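Local coordinates for protein putative triphosphoribosyl-dephospho-coA synthase (Archaeoglobus fulgidus DSM 4304, PDB 3H9P) that is of unproven function but may join ATP and dephospho-CoA into triphosphoribosyl-dephospho-CoA, as CitG-family synthases do, at residues F27-E32 with V40-K45; L64-S69 with N85-T90; E135-A140 with L145-L150; E14-S19 with T231-T236. All coordinates share one frame; numbering follows the deposited sequence.

Interaction 1: F27-E32 with V40-K45; sequences FLEVAE and VLRAVK
E29 and R42 form a salt bridge across two consecutive helices of this all-helical fold, joined by a short connection, with R42 NH1 donating to E29 OE1 at 2.9 Å. The bond is noticeably bent, with an N-H...O angle of 134°. It uses the syn side of OE1, and each partner stands somewhat out of the other's plane. The carboxylate and guanidinium groups are turned almost perpendicular to each other (87°), so this is a one-pronged contact and not the flat two-pronged pairing in which both planes coincide. E29 OE2 lies 3.2 Å from R42 NH1, but its salt bridge goes to K33 NZ, one turn on in the same helix. The carboxylate is thus shared between two cations, which would probably favour its ionised form. With CG of E29 anti to the backbone N (chi1 176°) and the chain extended beyond it, the acid reaches the next helix. R42 comes to meet it with a bend at chi2, so that the two side chains cross at about a right angle. Deeper down, the contact is apolar and light: F27 CE1 rests 4.4 Å from A43 CB, the ring inclined obliquely to the methyl. The salt bridge is at the exposed side, and of the inner pair A43 is buried. Helix 58-68 lies against both helices, its F61 packing on A43, while A101 of helix 92-105 packs on V40 and V44.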
loop_
_atom_site.group_PDB
_atom_site.type_symbol
_atom_site.label_atom_id
_atom_site.label_comp_id
_atom_site.label_asym_id
_atom_site.label_seq_id
_atom_site.Cartn_x
_atom_site.Cartn_y
_atom_site.Cartn_z
ATOM N N PHE A 27 8.916 27.025 1.975
ATOM C CA PHE A 27 8.581 27.040 3.393
ATOM C C PHE A 27 8.095 28.412 3.843
ATOM O O PHE A 27 7.115 28.503 4.594
ATOM C CB PHE A 27 9.759 26.586 4.268
ATOM C CG PHE A 27 10.116 25.136 4.134
ATOM C CD1 PHE A 27 9.180 24.190 3.735
ATOM C CD2 PHE A 27 11.395 24.707 4.431
ATOM C CE1 PHE A 27 9.518 22.826 3.622
ATOM C CE2 PHE A 27 11.736 23.340 4.319
ATOM C CZ PHE A 27 10.779 22.418 3.899
ATOM N N LEU A 28 8.751 29.478 3.389
ATOM C CA LEU A 28 8.301 30.851 3.700
ATOM C C LEU A 28 6.900 31.108 3.129
ATOM O O LEU A 28 6.035 31.713 3.783
ATOM C CB LEU A 28 9.300 31.893 3.204
ATOM C CG LEU A 28 10.702 31.911 3.852
ATOM C CD1 LEU A 28 11.556 33.019 3.280
ATOM C CD2 LEU A 28 10.611 32.036 5.388
ATOM N N GLU A 29 6.659 30.586 1.937
ATOM C CA GLU A 29 5.328 30.662 1.367
ATOM C C GLU A 29 4.244 29.941 2.223
ATOM O O GLU A 29 3.190 30.498 2.474
ATOM C CB GLU A 29 5.361 30.197 -0.082
ATOM C CG GLU A 29 4.047 30.154 -0.735
ATOM C CD GLU A 29 4.151 30.190 -2.271
ATOM O OE1 GLU A 29 5.167 29.695 -2.835
ATOM O OE2 GLU A 29 3.217 30.741 -2.900
ATOM N N VAL A 30 4.550 28.728 2.690
ATOM C CA VAL A 30 3.689 27.989 3.590
ATOM C C VAL A 30 3.401 28.764 4.871
ATOM O O VAL A 30 2.229 28.848 5.309
ATOM C CB VAL A 30 4.320 26.578 3.888
ATOM C CG1 VAL A 30 3.609 25.851 5.023
ATOM C CG2 VAL A 30 4.420 25.702 2.567
ATOM N N ALA A 31 4.459 29.332 5.486
ATOM C CA ALA A 31 4.271 30.145 6.702
ATOM C C ALA A 31 3.314 31.347 6.501
ATOM O O ALA A 31 2.550 31.714 7.421
ATOM C CB ALA A 31 5.618 30.614 7.260
ATOM N N GLU A 32 3.350 31.926 5.300
ATOM C CA GLU A 32 2.467 33.018 4.888
ATOM C C GLU A 32 1.047 32.573 4.490
ATOM O O GLU A 32 0.064 33.087 5.017
ATOM C CB GLU A 32 3.102 33.767 3.715
ATOM C CG GLU A 32 2.436 35.096 3.471
ATOM C CD GLU A 32 2.728 35.689 2.120
ATOM O OE1 GLU A 32 2.910 34.933 1.120
ATOM O OE2 GLU A 32 2.751 36.935 2.059
ATOM N N VAL A 40 3.507 21.347 -0.196
ATOM C CA VAL A 40 4.273 20.109 -0.374
ATOM C C VAL A 40 4.710 20.058 -1.814
ATOM O O VAL A 40 5.874 19.846 -2.078
ATOM C CB VAL A 40 3.440 18.844 -0.019
ATOM C CG1 VAL A 40 4.222 17.526 -0.288
ATOM C CG2 VAL A 40 2.936 18.916 1.413
ATOM N N LEU A 41 3.795 20.359 -2.728
ATOM C CA LEU A 41 4.086 20.328 -4.158
ATOM C C LEU A 41 5.174 21.315 -4.623
ATOM O O LEU A 41 6.044 20.963 -5.425
ATOM C CB LEU A 41 2.789 20.478 -4.975
ATOM C CG LEU A 41 2.901 20.528 -6.504
ATOM C CD1 LEU A 41 3.350 19.201 -7.071
ATOM C CD2 LEU A 41 1.584 20.962 -7.175
ATOM N N ARG A 42 5.123 22.540 -4.100
ATOM C CA ARG A 42 6.143 23.552 -4.343
ATOM C C ARG A 42 7.473 23.124 -3.748
ATOM O O ARG A 42 8.518 23.189 -4.425
ATOM C CB ARG A 42 5.700 24.895 -3.767
ATOM C CG ARG A 42 4.995 25.765 -4.836
ATOM C CD ARG A 42 3.784 26.563 -4.335
ATOM N NE ARG A 42 3.033 27.121 -5.457
ATOM C CZ ARG A 42 3.229 28.333 -5.990
ATOM N NH1 ARG A 42 4.155 29.150 -5.500
ATOM N NH2 ARG A 42 2.485 28.734 -7.023
ATOM N N ALA A 43 7.449 22.664 -2.505
ATOM C CA ALA A 43 8.676 22.206 -1.866
ATOM C C ALA A 43 9.333 21.161 -2.731
ATOM O O ALA A 43 10.537 21.210 -2.953
ATOM C CB ALA A 43 8.417 21.661 -0.432
ATOM N N VAL A 44 8.531 20.230 -3.235
ATOM C CA VAL A 44 9.073 19.127 -4.020
ATOM C C VAL A 44 9.635 19.621 -5.336
ATOM O O VAL A 44 10.743 19.248 -5.718
ATOM C CB VAL A 44 8.016 17.995 -4.266
ATOM C CG1 VAL A 44 8.525 16.989 -5.286
ATOM C CG2 VAL A 44 7.666 17.311 -2.970
ATOM N N LYS A 45 8.862 20.439 -6.051
ATOM C CA LYS A 45 9.358 20.976 -7.313
ATOM C C LYS A 45 10.632 21.781 -7.052
ATOM O O LYS A 45 11.606 21.672 -7.793
ATOM C CB LYS A 45 8.302 21.826 -7.994
ATOM C CG LYS A 45 7.134 21.031 -8.554
ATOM C CD LYS A 45 6.170 21.953 -9.283
ATOM C CE LYS A 45 4.970 21.213 -9.806
ATOM N NZ LYS A 45 4.257 22.026 -10.834
#

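Interaction 2: L64-S69 with N85-T90; sequences LVPLIS and NRLRRT
P66 meets L87 through its ring carbons, CG lying 3.9 Å from L87 CD2 and CB 4.0 Å from L87 CD1. Both methyls of the leucine are thus engaged by CB and CG of the proline. Lacking an N-H, P66 cannot bond to the preceding turn, and helix 58-68 is kinked here. The next contact comes one turn later, at S69. With chi1 at 80°, OG stands between the backbone N and the carbonyl carbon and turns back to donate to P66 O at 2.8 Å, tilted 33° from the carbonyl plane. The same hydroxyl touches the aliphatic part of R86, with S69 OG 3.4 Å from R86 CD. The extended R86 chain then carries its guanidinium past the end of the segment, and S69 O sits over one face of that group, 3.4 Å above its plane and offset toward the rim. This is a contact over the face, not a hydrogen bond; S69 O is bonded instead by R34 NH1, while R86 NH1 makes a weak bond to S70 OG. The two guanidinium groups come close to one another beside that oxygen. F154 touches both P66 and L87, and I36 of helix 36-46 packs on P66 and S69. Successive helices, one kinked at a proline, are here packed through a buried leucine and an arginine stem, as in a helix-loop-helix unit of an all-alpha fold.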
loop_
_atom_site.group_PDB
_atom_site.type_symbol
_atom_site.label_atom_id
_atom_site.label_comp_id
_atom_site.label_asym_id
_atom_site.label_seq_id
_atom_site.Cartn_x
_atom_site.Cartn_y
_atom_site.Cartn_z
ATOM N N LEU A 64 6.924 18.078 7.119
ATOM C CA LEU A 64 7.284 19.440 7.575
ATOM C C LEU A 64 6.322 20.524 7.196
ATOM O O LEU A 64 6.086 21.416 7.972
ATOM C CB LEU A 64 8.672 19.834 7.083
ATOM C CG LEU A 64 9.831 19.094 7.767
ATOM C CD1 LEU A 64 11.049 19.239 6.831
ATOM C CD2 LEU A 64 10.140 19.638 9.169
ATOM N N VAL A 65 5.747 20.446 6.002
ATOM C CA VAL A 65 4.866 21.496 5.567
ATOM C C VAL A 65 3.682 21.731 6.530
ATOM O O VAL A 65 3.350 22.883 6.833
ATOM C CB VAL A 65 4.486 21.279 4.055
ATOM C CG1 VAL A 65 3.361 22.133 3.639
ATOM C CG2 VAL A 65 5.722 21.523 3.190
ATOM N N PRO A 66 3.033 20.662 7.025
ATOM C CA PRO A 66 1.942 20.960 7.977
ATOM C C PRO A 66 2.406 21.609 9.286
ATOM O O PRO A 66 1.657 22.422 9.839
ATOM C CB PRO A 66 1.347 19.585 8.279
ATOM C CG PRO A 66 1.660 18.789 7.122
ATOM C CD PRO A 66 3.031 19.239 6.667
ATOM N N LEU A 67 3.607 21.248 9.766
ATOM C CA LEU A 67 4.153 21.892 10.955
ATOM C C LEU A 67 4.536 23.329 10.665
ATOM O O LEU A 67 4.287 24.190 11.478
ATOM C CB LEU A 67 5.371 21.141 11.513
ATOM C CG LEU A 67 5.154 19.646 11.785
ATOM C CD1 LEU A 67 6.496 18.936 12.000
ATOM C CD2 LEU A 67 4.120 19.372 12.860
ATOM N N ILE A 68 5.125 23.579 9.490
ATOM C CA ILE A 68 5.481 24.928 9.127
ATOM C C ILE A 68 4.247 25.831 8.937
ATOM O O ILE A 68 4.288 27.025 9.201
ATOM C CB ILE A 68 6.436 24.961 7.937
ATOM C CG1 ILE A 68 7.760 24.268 8.377
ATOM C CG2 ILE A 68 6.678 26.453 7.496
ATOM C CD1 ILE A 68 8.736 23.842 7.268
ATOM N N SER A 69 3.139 25.245 8.517
ATOM C CA SER A 69 1.921 26.017 8.297
ATOM C C SER A 69 1.387 26.519 9.613
ATOM O O SER A 69 0.623 27.473 9.640
ATOM C CB SER A 69 0.851 25.187 7.581
ATOM O OG SER A 69 0.193 24.339 8.503
ATOM N N ASN A 85 -4.964 20.110 13.339
ATOM C CA ASN A 85 -6.175 20.887 13.101
ATOM C C ASN A 85 -6.235 21.490 11.684
ATOM O O ASN A 85 -7.241 21.372 10.995
ATOM C CB ASN A 85 -6.317 21.964 14.174
ATOM C CG ASN A 85 -6.703 21.380 15.552
ATOM O OD1 ASN A 85 -7.308 20.302 15.643
ATOM N ND2 ASN A 85 -6.370 22.100 16.623
ATOM N N ARG A 86 -5.142 22.095 11.229
ATOM C CA ARG A 86 -5.086 22.535 9.856
ATOM C C ARG A 86 -5.234 21.381 8.863
ATOM O O ARG A 86 -5.845 21.538 7.817
ATOM C CB ARG A 86 -3.822 23.355 9.567
ATOM C CG ARG A 86 -3.896 24.751 10.116
ATOM C CD ARG A 86 -2.712 25.659 9.638
ATOM N NE ARG A 86 -3.030 27.038 10.015
ATOM C CZ ARG A 86 -2.716 27.580 11.194
ATOM N NH1 ARG A 86 -2.026 26.884 12.105
ATOM N NH2 ARG A 86 -3.094 28.821 11.462
ATOM N N LEU A 87 -4.688 20.218 9.190
ATOM C CA LEU A 87 -4.803 19.043 8.294
ATOM C C LEU A 87 -6.250 18.590 8.115
ATOM O O LEU A 87 -6.676 18.221 7.004
ATOM C CB LEU A 87 -3.938 17.882 8.820
ATOM C CG LEU A 87 -2.452 18.019 8.507
ATOM C CD1 LEU A 87 -1.618 17.133 9.458
ATOM C CD2 LEU A 87 -2.136 17.707 7.042
ATOM N N ARG A 88 -7.001 18.624 9.220
ATOM C CA ARG A 88 -8.415 18.298 9.210
ATOM C C ARG A 88 -9.208 19.344 8.407
ATOM O O ARG A 88 -10.271 19.043 7.891
ATOM C CB ARG A 88 -8.988 18.255 10.634
ATOM C CG ARG A 88 -8.375 17.280 11.612
ATOM C CD ARG A 88 -9.025 17.485 13.017
ATOM N NE ARG A 88 -8.715 16.375 13.922
ATOM C CZ ARG A 88 -8.064 16.456 15.089
ATOM N NH1 ARG A 88 -7.662 17.634 15.570
ATOM N NH2 ARG A 88 -7.833 15.338 15.792
ATOM N N ARG A 89 -8.731 20.579 8.319
ATOM C CA ARG A 89 -9.506 21.586 7.582
ATOM C C ARG A 89 -9.048 21.701 6.128
ATOM O O ARG A 89 -9.450 22.630 5.435
ATOM C CB ARG A 89 -9.419 22.968 8.253
ATOM C CG ARG A 89 -10.147 23.103 9.577
ATOM C CD ARG A 89 -9.590 24.251 10.398
ATOM N NE ARG A 89 -9.982 24.077 11.794
ATOM C CZ ARG A 89 -11.127 24.517 12.325
ATOM N NH1 ARG A 89 -11.996 25.212 11.586
ATOM N NH2 ARG A 89 -11.402 24.275 13.607
ATOM N N THR A 90 -8.185 20.798 5.678
ATOM C CA THR A 90 -7.748 20.801 4.276
ATOM C C THR A 90 -8.935 20.358 3.441
ATOM O O THR A 90 -9.961 20.008 3.998
ATOM C CB THR A 90 -6.589 19.809 4.011
ATOM O OG1 THR A 90 -6.960 18.508 4.499
ATOM C CG2 THR A 90 -5.297 20.293 4.683
#

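Interaction 3: E135-A140 with L145-L150; sequences EWMKMA and LIAREL
M137 and A140, which meet A147 across this contact between two short successive helices linked by a brief loop, lie on a closing helical turn whose shortest polar bond is backbone M139 N to W136 O at 2.7 Å. A longer bond, A140 N to M137 O, finishes the turn and presents A140 to the second helix. A140 CB then touches A147 CB at 3.6 Å, methyl against methyl. On the same alanine rests the selenium of M137, a selenomethionine: SE lies 3.8 Å from A147 CB. The backbones come remarkably close here, with the CA atoms of M137 and A147 only 5.0 Å apart, an approach that the single methyl of the alanine permits. The selenomethionine chain is folded, not extended. Bends at chi2 (-52°) and chi3 (89°) lay SE along A147 and then swing CE back to its own helix, where it sits 3.5 Å above one face of the W136 ring, toward the rim. Nearer the backbone, M137 CG touches L150 CB at 3.9 Å and also L150 CD2, the two side chains crossing at a slant. V151 adds to the packing on M137, and L62 of helix 58-68 packs on L150. On the same short helix, charged groups face the second subunit: K138 NZ makes salt bridges with E124 and E125 of that subunit, and E135 with its K129. Between the two segments only apolar side chains meet, so the fit depends on shape and on the small alanines, while polar bonds such as A147 N to N144 OD1 lie around it.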
loop_
_atom_site.group_PDB
_atom_site.type_symbol
_atom_site.label_atom_id
_atom_site.label_comp_id
_atom_site.label_asym_id
_atom_site.label_seq_id
_atom_site.Cartn_x
_atom_site.Cartn_y
_atom_site.Cartn_z
ATOM N N GLU A 135 -8.335 12.820 5.814
ATOM C CA GLU A 135 -9.184 11.630 5.605
ATOM C C GLU A 135 -8.453 10.591 4.774
ATOM O O GLU A 135 -8.489 9.412 5.070
ATOM C CB GLU A 135 -10.524 12.014 4.965
ATOM C CG GLU A 135 -11.275 13.050 5.796
ATOM C CD GLU A 135 -12.384 13.799 5.048
ATOM O OE1 GLU A 135 -12.249 14.137 3.845
ATOM O OE2 GLU A 135 -13.416 14.077 5.692
ATOM N N TRP A 136 -7.783 11.045 3.733
ATOM C CA TRP A 136 -6.976 10.168 2.915
ATOM C C TRP A 136 -5.994 9.414 3.806
ATOM O O TRP A 136 -5.977 8.180 3.813
ATOM C CB TRP A 136 -6.230 10.982 1.865
ATOM C CG TRP A 136 -5.684 10.147 0.751
ATOM C CD1 TRP A 136 -6.093 8.900 0.386
ATOM C CD2 TRP A 136 -4.673 10.528 -0.188
ATOM N NE1 TRP A 136 -5.376 8.461 -0.697
ATOM C CE2 TRP A 136 -4.506 9.442 -1.082
ATOM C CE3 TRP A 136 -3.877 11.681 -0.355
ATOM C CZ2 TRP A 136 -3.572 9.462 -2.139
ATOM C CZ3 TRP A 136 -2.928 11.703 -1.411
ATOM C CH2 TRP A 136 -2.789 10.595 -2.284
HETATM N N MSE A 137 -5.209 10.173 4.580
HETATM C CA MSE A 137 -4.210 9.616 5.491
HETATM C C MSE A 137 -4.842 8.648 6.506
HETATM O O MSE A 137 -4.185 7.672 6.879
HETATM C CB MSE A 137 -3.412 10.714 6.217
HETATM C CG MSE A 137 -2.445 11.522 5.361
HETATM SE SE MSE A 137 -1.159 10.488 4.269
HETATM C CE MSE A 137 -2.238 10.284 2.651
ATOM N N LYS A 138 -6.097 8.871 6.924
ATOM C CA LYS A 138 -6.751 7.910 7.815
ATOM C C LYS A 138 -7.008 6.572 7.116
ATOM O O LYS A 138 -7.340 5.593 7.775
ATOM C CB LYS A 138 -8.086 8.414 8.378
ATOM C CG LYS A 138 -8.024 9.568 9.397
ATOM C CD LYS A 138 -9.434 9.869 9.989
ATOM C CE LYS A 138 -10.251 8.584 10.114
ATOM N NZ LYS A 138 -11.667 8.817 10.513
HETATM N N MSE A 139 -6.876 6.509 5.796
HETATM C CA MSE A 139 -7.109 5.232 5.110
HETATM C C MSE A 139 -5.831 4.474 4.728
HETATM O O MSE A 139 -5.885 3.438 4.086
HETATM C CB MSE A 139 -7.979 5.443 3.892
HETATM C CG MSE A 139 -9.361 5.828 4.279
HETATM SE SE MSE A 139 -10.379 6.404 2.741
HETATM C CE MSE A 139 -9.073 7.450 1.778
ATOM N N ALA A 140 -4.688 5.016 5.100
ATOM C CA ALA A 140 -3.427 4.367 4.820
ATOM C C ALA A 140 -3.196 3.116 5.694
ATOM O O ALA A 140 -3.758 2.999 6.767
ATOM C CB ALA A 140 -2.285 5.373 4.986
ATOM N N LEU A 145 4.174 5.252 8.411
ATOM C CA LEU A 145 4.528 6.127 9.542
ATOM C C LEU A 145 4.191 7.610 9.333
ATOM O O LEU A 145 3.745 8.295 10.255
ATOM C CB LEU A 145 6.016 5.936 9.919
ATOM C CG LEU A 145 6.542 4.529 10.268
ATOM C CD1 LEU A 145 8.049 4.581 10.506
ATOM C CD2 LEU A 145 5.865 3.889 11.487
ATOM N N ILE A 146 4.340 8.119 8.119
ATOM C CA ILE A 146 4.102 9.554 7.896
ATOM C C ILE A 146 2.606 9.838 7.976
ATOM O O ILE A 146 2.196 10.862 8.558
ATOM C CB ILE A 146 4.749 10.046 6.566
ATOM C CG1 ILE A 146 6.264 10.147 6.742
ATOM C CG2 ILE A 146 4.162 11.396 6.040
ATOM C CD1 ILE A 146 7.042 9.976 5.404
ATOM N N ALA A 147 1.811 8.913 7.418
ATOM C CA ALA A 147 0.325 9.004 7.402
ATOM C C ALA A 147 -0.240 9.098 8.816
ATOM O O ALA A 147 -1.093 9.919 9.144
ATOM C CB ALA A 147 -0.263 7.765 6.692
ATOM N N ARG A 148 0.281 8.205 9.635
ATOM C CA ARG A 148 0.006 8.087 11.057
ATOM C C ARG A 148 0.404 9.335 11.879
ATOM O O ARG A 148 -0.335 9.730 12.770
ATOM C CB ARG A 148 0.742 6.832 11.494
ATOM C CG ARG A 148 1.089 6.637 12.948
ATOM C CD ARG A 148 1.179 5.165 13.060
ATOM N NE ARG A 148 2.325 4.695 13.792
ATOM C CZ ARG A 148 2.841 3.490 13.625
ATOM N NH1 ARG A 148 2.338 2.673 12.701
ATOM N NH2 ARG A 148 3.873 3.119 14.364
ATOM N N GLU A 149 1.548 9.951 11.580
ATOM C CA GLU A 149 1.887 11.296 12.085
ATOM C C GLU A 149 0.879 12.371 11.631
ATOM O O GLU A 149 0.572 13.321 12.370
ATOM C CB GLU A 149 3.279 11.728 11.574
ATOM C CG GLU A 149 4.418 10.926 12.153
ATOM C CD GLU A 149 4.628 11.216 13.624
ATOM O OE1 GLU A 149 5.269 12.226 13.966
ATOM O OE2 GLU A 149 4.128 10.444 14.438
ATOM N N LEU A 150 0.412 12.267 10.392
ATOM C CA LEU A 150 -0.465 13.298 9.893
ATOM C C LEU A 150 -1.822 13.176 10.564
ATOM O O LEU A 150 -2.551 14.176 10.681
ATOM C CB LEU A 150 -0.559 13.272 8.358
ATOM C CG LEU A 150 0.358 14.342 7.688
ATOM C CD1 LEU A 150 1.800 14.062 7.945
ATOM C CD2 LEU A 150 0.115 14.491 6.185
#

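Interaction 4: E14-S19 with T231-T236; sequences EHFLAS and TIADLT
Within 14-19, F16 alone makes the contact, pushing the CE1 and CZ end of its ring against A233 and D234. Its CE1 lies 4.0 Å from A233 CB, and CZ stands 4.0 Å from A233 O, which approaches the ring obliquely. D234 OD1 comes instead to the ring edge, near its plane, 4.1 Å from F16 CZ; the ring and carboxylate planes are 54° apart. An acid oxygen at the rim of a phenyl ring meets its slightly positive hydrogens, which is probably mildly favourable, though the distance is long. With CG anti to the backbone N (chi1 -158°), the phenylalanine stretches across between helices whose nearest CA atoms, those of F16 and A233, remain 8.6 Å apart. In this all-helical fold the contact brings together the N-terminal helix 13-21 and the C-terminal helix 230-246, more than 200 residues apart in sequence. A60 of helix 58-68 touches both F16 and D234, and the F16 ring also meets that of H57, their planes at about 45°. The rest of 14-19 is loose or solvent-facing: L17 and A18 are exposed, and the side chains of E14, H15 and S19 are not modelled beyond CB. The other segment is mostly buried, I232 lying on Y178, L181 and L182. Within that helix, I232 O is gripped from opposite faces of its plane by T236 N and by T236 OG1, the latter at 2.8 Å.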
loop_
_atom_site.group_PDB
_atom_site.type_symbol
_atom_site.label_atom_id
_atom_site.label_comp_id
_atom_site.label_asym_id
_atom_site.label_seq_id
_atom_site.Cartn_x
_atom_site.Cartn_y
_atom_site.Cartn_z
ATOM N N GLU A 14 24.558 16.338 5.797
ATOM C CA GLU A 14 24.871 17.401 4.849
ATOM C C GLU A 14 23.913 17.412 3.670
ATOM O O GLU A 14 23.191 18.395 3.462
ATOM C CB GLU A 14 26.296 17.265 4.361
ATOM N N HIS A 15 23.904 16.307 2.918
ATOM C CA HIS A 15 23.059 16.159 1.733
ATOM C C HIS A 15 21.635 16.520 2.066
ATOM O O HIS A 15 20.978 17.262 1.324
ATOM C CB HIS A 15 23.123 14.738 1.187
ATOM N N PHE A 16 21.168 15.998 3.196
ATOM C CA PHE A 16 19.805 16.216 3.633
ATOM C C PHE A 16 19.532 17.696 3.923
ATOM O O PHE A 16 18.475 18.218 3.553
ATOM C CB PHE A 16 19.509 15.363 4.864
ATOM C CG PHE A 16 18.053 15.114 5.082
ATOM C CD1 PHE A 16 17.474 13.922 4.669
ATOM C CD2 PHE A 16 17.254 16.075 5.688
ATOM C CE1 PHE A 16 16.119 13.691 4.853
ATOM C CE2 PHE A 16 15.898 15.860 5.871
ATOM C CZ PHE A 16 15.331 14.660 5.457
ATOM N N LEU A 17 20.497 18.358 4.560
ATOM C CA LEU A 17 20.369 19.754 4.960
ATOM C C LEU A 17 20.359 20.721 3.765
ATOM O O LEU A 17 19.559 21.660 3.725
ATOM C CB LEU A 17 21.477 20.132 5.946
ATOM C CG LEU A 17 21.310 21.443 6.724
ATOM C CD1 LEU A 17 20.127 21.389 7.680
ATOM C CD2 LEU A 17 22.568 21.770 7.486
ATOM N N ALA A 18 21.233 20.478 2.789
ATOM C CA ALA A 18 21.247 21.272 1.557
ATOM C C ALA A 18 19.927 21.166 0.783
ATOM O O ALA A 18 19.317 22.187 0.433
ATOM C CB ALA A 18 22.385 20.853 0.691
ATOM N N SER A 19 19.490 19.929 0.527
ATOM C CA SER A 19 18.321 19.672 -0.301
ATOM C C SER A 19 17.035 20.231 0.321
ATOM O O SER A 19 16.193 20.819 -0.366
ATOM C CB SER A 19 18.190 18.179 -0.590
ATOM N N THR A 231 12.300 7.124 5.521
ATOM C CA THR A 231 11.250 7.608 6.402
ATOM C C THR A 231 11.819 7.934 7.764
ATOM O O THR A 231 11.353 8.859 8.434
ATOM C CB THR A 231 10.160 6.556 6.576
ATOM O OG1 THR A 231 9.830 6.002 5.294
ATOM C CG2 THR A 231 8.908 7.138 7.223
ATOM N N ILE A 232 12.831 7.171 8.182
ATOM C CA ILE A 232 13.462 7.378 9.457
ATOM C C ILE A 232 14.174 8.730 9.469
ATOM O O ILE A 232 14.020 9.522 10.411
ATOM C CB ILE A 232 14.401 6.198 9.817
ATOM C CG1 ILE A 232 13.646 4.873 9.764
ATOM C CG2 ILE A 232 15.073 6.427 11.185
ATOM C CD1 ILE A 232 12.361 4.835 10.676
ATOM N N ALA A 233 14.926 9.003 8.411
ATOM C CA ALA A 233 15.526 10.308 8.224
ATOM C C ALA A 233 14.451 11.410 8.113
ATOM O O ALA A 233 14.606 12.498 8.698
ATOM C CB ALA A 233 16.433 10.302 6.992
ATOM N N ASP A 234 13.370 11.137 7.393
ATOM C CA ASP A 234 12.218 12.061 7.357
ATOM C C ASP A 234 11.780 12.426 8.774
ATOM O O ASP A 234 11.667 13.616 9.099
ATOM C CB ASP A 234 11.029 11.487 6.546
ATOM C CG ASP A 234 11.338 11.380 5.025
ATOM O OD1 ASP A 234 12.263 12.079 4.571
ATOM O OD2 ASP A 234 10.663 10.625 4.267
ATOM N N LEU A 235 11.581 11.411 9.634
ATOM C CA LEU A 235 11.082 11.626 10.994
ATOM C C LEU A 235 12.125 12.288 11.868
ATOM O O LEU A 235 11.807 12.977 12.852
ATOM C CB LEU A 235 10.648 10.298 11.608
ATOM C CG LEU A 235 9.345 9.730 11.023
ATOM C CD1 LEU A 235 9.259 8.203 11.193
ATOM C CD2 LEU A 235 8.113 10.383 11.631
ATOM N N THR A 236 13.388 12.099 11.522
ATOM C CA THR A 236 14.433 12.741 12.287
ATOM C C THR A 236 14.353 14.265 12.041
ATOM O O THR A 236 14.532 15.071 12.946
ATOM C CB THR A 236 15.770 12.138 11.888
ATOM O OG1 THR A 236 15.725 10.770 12.259
ATOM C CG2 THR A 236 16.977 12.833 12.587
#

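Overall arrangement
From the N terminus, helix 13-21 opens the longest loop, which interaction 4 closes on helix 230-246; the other three contacts are nested inside it and follow one another in series without crossing. Interaction 1 joins helices 24-33 and 36-46, interaction 2 joins 58-68 and 76-88, and interaction 3 joins 133-138 and 145-151. Interactions 1 and 2 touch where V30 and V40 pack on V65 and F27 on I68. Interaction 2 reaches interaction 3 through L87 CD1, 3.3 Å from L150 O. Interaction 3 in turn meets interaction 4, with I146 and E149 against T231, D234 and L235, so neighbouring contacts form a continuous chain through the helical fold.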